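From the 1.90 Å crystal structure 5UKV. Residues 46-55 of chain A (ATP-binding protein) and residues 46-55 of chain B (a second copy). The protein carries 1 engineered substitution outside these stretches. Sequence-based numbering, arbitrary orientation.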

# COMPACT_ATOMS: atom_id res chain seq x y z
N ASP A 46 -4.98 22.42 -13.98
CA ASP A 46 -6.24 22.01 -13.34
C ASP A 46 -5.98 21.02 -12.21
O ASP A 46 -6.11 19.83 -12.39
CB ASP A 46 -7.22 21.48 -14.34
CG ASP A 46 -8.56 21.05 -13.73
OD1 ASP A 46 -8.74 21.12 -12.51
OD2 ASP A 46 -9.35 20.43 -14.49
N VAL A 47 -5.76 21.55 -11.03
CA VAL A 47 -5.53 20.76 -9.87
C VAL A 47 -6.74 19.92 -9.52
O VAL A 47 -6.59 18.92 -8.88
CB VAL A 47 -5.10 21.59 -8.67
CG1 VAL A 47 -4.54 20.68 -7.63
CG2 VAL A 47 -4.00 22.51 -9.06
N GLY A 48 -7.93 20.37 -9.85
CA GLY A 48 -9.12 19.55 -9.58
C GLY A 48 -9.14 18.21 -10.27
O GLY A 48 -9.46 17.18 -9.73
N MSE A 49 -8.69 18.22 -11.51
CA MSE A 49 -8.51 17.01 -12.27
C MSE A 49 -7.40 16.15 -11.71
O MSE A 49 -7.60 14.98 -11.60
CB MSE A 49 -8.25 17.26 -13.75
CG MSE A 49 -8.36 15.90 -14.39
SE MSE A 49 -8.18 16.03 -16.33
CE MSE A 49 -10.04 16.57 -16.54
N LEU A 50 -6.28 16.74 -11.33
CA LEU A 50 -5.16 16.08 -10.77
C LEU A 50 -5.60 15.38 -9.49
O LEU A 50 -5.36 14.26 -9.29
CB LEU A 50 -4.13 17.14 -10.43
CG LEU A 50 -2.71 16.77 -10.15
CD1 LEU A 50 -2.02 16.28 -11.38
CD2 LEU A 50 -1.85 17.80 -9.47
N LEU A 51 -6.31 16.10 -8.67
CA LEU A 51 -6.85 15.62 -7.37
C LEU A 51 -7.87 14.49 -7.50
O LEU A 51 -7.83 13.48 -6.72
CB LEU A 51 -7.45 16.78 -6.54
CG LEU A 51 -7.88 16.40 -5.11
CD1 LEU A 51 -6.67 15.84 -4.32
CD2 LEU A 51 -8.40 17.57 -4.45
N SER A 52 -8.68 14.59 -8.53
CA SER A 52 -9.65 13.59 -8.84
C SER A 52 -8.98 12.24 -9.15
O SER A 52 -9.34 11.24 -8.66
CB SER A 52 -10.37 14.06 -10.08
OG SER A 52 -11.55 13.42 -10.23
N ARG A 53 -7.93 12.27 -9.95
CA ARG A 53 -7.22 11.06 -10.27
C ARG A 53 -6.58 10.51 -9.01
O ARG A 53 -6.59 9.35 -8.80
CB ARG A 53 -6.18 11.26 -11.34
CG ARG A 53 -5.30 10.03 -11.59
CD ARG A 53 -6.11 8.76 -11.90
NE ARG A 53 -7.01 8.95 -13.01
CZ ARG A 53 -7.83 8.04 -13.50
NH1 ARG A 53 -7.88 6.84 -12.97
NH2 ARG A 53 -8.59 8.34 -14.53
N ILE A 54 -6.00 11.38 -8.21
CA ILE A 54 -5.40 10.98 -6.98
C ILE A 54 -6.40 10.32 -6.07
O ILE A 54 -6.12 9.26 -5.52
CB ILE A 54 -4.66 12.12 -6.26
CG1 ILE A 54 -3.37 12.46 -7.01
CG2 ILE A 54 -4.47 11.73 -4.77
CD1 ILE A 54 -2.72 13.80 -6.60
N GLU A 55 -7.58 10.88 -5.94
CA GLU A 55 -8.63 10.33 -5.13
C GLU A 55 -9.08 8.96 -5.63
O GLU A 55 -9.30 8.08 -4.88
CB GLU A 55 -9.81 11.28 -5.08
CG GLU A 55 -9.59 12.48 -4.20
CD GLU A 55 -10.75 13.47 -4.18
OE1 GLU A 55 -10.81 14.35 -5.03
OE2 GLU A 55 -11.60 13.38 -3.30
N ASP B 46 -4.49 26.79 1.28
CA ASP B 46 -3.09 26.33 0.90
C ASP B 46 -3.13 24.98 0.36
O ASP B 46 -2.87 23.96 0.96
CB ASP B 46 -2.13 26.43 2.08
CG ASP B 46 -0.70 26.38 1.66
OD1 ASP B 46 -0.49 25.97 0.52
OD2 ASP B 46 0.13 26.66 2.56
N VAL B 47 -3.46 24.97 -0.89
CA VAL B 47 -3.53 23.78 -1.67
C VAL B 47 -2.15 23.13 -1.80
O VAL B 47 -2.04 21.92 -1.88
CB VAL B 47 -4.14 24.16 -3.03
CG1 VAL B 47 -4.23 22.95 -3.94
CG2 VAL B 47 -5.55 24.70 -2.78
N GLY B 48 -1.10 23.92 -1.73
CA GLY B 48 0.24 23.35 -1.71
C GLY B 48 0.47 22.50 -0.48
O GLY B 48 1.12 21.53 -0.61
N MSE B 49 -0.08 22.84 0.69
CA MSE B 49 -0.03 21.94 1.82
C MSE B 49 -0.84 20.64 1.66
O MSE B 49 -0.47 19.59 2.22
CB MSE B 49 -0.50 22.74 3.00
CG MSE B 49 0.06 22.26 4.34
SE MSE B 49 -0.87 23.36 5.74
CE MSE B 49 0.31 24.90 5.86
N LEU B 50 -2.01 20.69 1.00
CA LEU B 50 -2.70 19.48 0.72
C LEU B 50 -1.81 18.58 -0.14
O LEU B 50 -1.66 17.41 0.14
CB LEU B 50 -3.98 19.79 -0.11
CG LEU B 50 -4.64 18.62 -0.75
CD1 LEU B 50 -5.27 17.69 0.26
CD2 LEU B 50 -5.68 19.10 -1.67
N LEU B 51 -1.33 19.12 -1.25
CA LEU B 51 -0.48 18.31 -2.17
C LEU B 51 0.81 17.83 -1.54
O LEU B 51 1.28 16.73 -1.88
CB LEU B 51 -0.11 19.06 -3.43
CG LEU B 51 -1.09 18.91 -4.60
CD1 LEU B 51 -1.04 17.46 -5.13
CD2 LEU B 51 -2.53 19.17 -4.28
N SER B 52 1.35 18.59 -0.63
CA SER B 52 2.59 18.18 0.10
C SER B 52 2.30 17.12 1.07
O SER B 52 3.09 16.19 1.28
CB SER B 52 3.14 19.42 0.82
OG SER B 52 4.13 19.07 1.69
N ARG B 53 1.10 17.13 1.61
CA ARG B 53 0.70 16.08 2.56
C ARG B 53 0.45 14.76 1.78
O ARG B 53 0.85 13.69 2.23
CB ARG B 53 -0.52 16.43 3.33
CG ARG B 53 -0.99 15.36 4.37
CD ARG B 53 0.15 15.15 5.40
NE ARG B 53 -0.25 14.46 6.60
CZ ARG B 53 -0.85 15.02 7.67
NH1 ARG B 53 -1.13 14.24 8.72
NH2 ARG B 53 -1.19 16.33 7.71
N ILE B 54 -0.19 14.88 0.62
CA ILE B 54 -0.43 13.72 -0.27
C ILE B 54 0.97 13.10 -0.66
O ILE B 54 1.15 11.85 -0.59
CB ILE B 54 -1.23 14.13 -1.48
CG1 ILE B 54 -2.68 14.37 -1.10
CG2 ILE B 54 -1.25 13.03 -2.49
CD1 ILE B 54 -3.53 15.15 -2.11
N GLU B 55 1.94 13.95 -0.96
CA GLU B 55 3.29 13.54 -1.36
C GLU B 55 3.95 12.78 -0.23
O GLU B 55 4.39 11.70 -0.40
CB GLU B 55 4.08 14.79 -1.63
CG GLU B 55 5.11 14.77 -2.73
CD GLU B 55 5.81 16.14 -2.84
OE1 GLU B 55 6.66 16.44 -1.98
OE2 GLU B 55 5.47 16.95 -3.71

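The two copies of residues 46-55 meet through helices that run in nearly the same direction, with 28° between their N-to-C vectors and a closest axial approach of 12.5 Å. Three residues of the shared face, Val A47, Leu A51 and Ile A54, lie nearest their own counterparts: the CA atoms of Val A47 and Val B47 are 9.0 Å apart, those of Leu A51 and Leu B51 8.7 Å, and those of Ile A54 and Ile B54 8.8 Å. This spacing of four and then three residues returns the chain to the same side of the helix. CA separations near 9 Å leave space that the side chains fill.

Contact across the gap is entirely apolar, with no hydrogen bond between the stretches. At the N-terminal end Val A47 CG1 lies 4.3 Å from Val B47 CG1 and 4.2 Å from Leu B51 CD2. Both valines point toward the partner helix, and their short, branched side chains suit this position, where solvent still reaches them. In the middle, Leu A51 and Leu B51 leave their backbones sideways, but their ends come nearer the other helix. Their rotamers differ, t,p in Leu A51 and m,m in Leu B51, so the packing is only approximately symmetric. Leu A51 CD2 approaches Leu B50 CD2 at 4.2 Å, while Leu A51 CD1 reaches Ile B54 CD1 at 3.9 Å, the closest contact of the set. In the reciprocal arrangement, Leu B51 CD1 sits 4.3 Å from Ile A54 CD1 and 4.4 Å from Leu A50 CD2. The isoleucines share the m,t rotamer and point toward the opposing helix; Ile A54 CG2 and Ile B54 CG2 meet at 4.2 Å, while each CD1 extends to a leucine.

Together the stretches bury 275 Å², counting both sides, most of it on Leu A51, Ile A54, Leu B51 and Ile B54. The leucines and isoleucines are buried in the assembly, a setting that suits side chains with no polar groups to satisfy.

Polar interactions support the helices individually. Asp A46 and Asp B46 occupy the N-cap positions, where a carboxylate can accept from an amide at the helix start: Met A49 N donates to Asp A46 OD1 at 3.1 Å, and Met B49 N to Asp B46 OD1 at 3.2 Å. Backbone bonds continue the helices, including Leu A51 N to Val A47 O at 2.8 Å and Leu B51 N to Val B47 O at 3.0 Å. The selenomethionines Met A49 and Met B49, with Ser A52, Ser B52, Arg A53 and Arg B53, remain out of reach of the partner stretch.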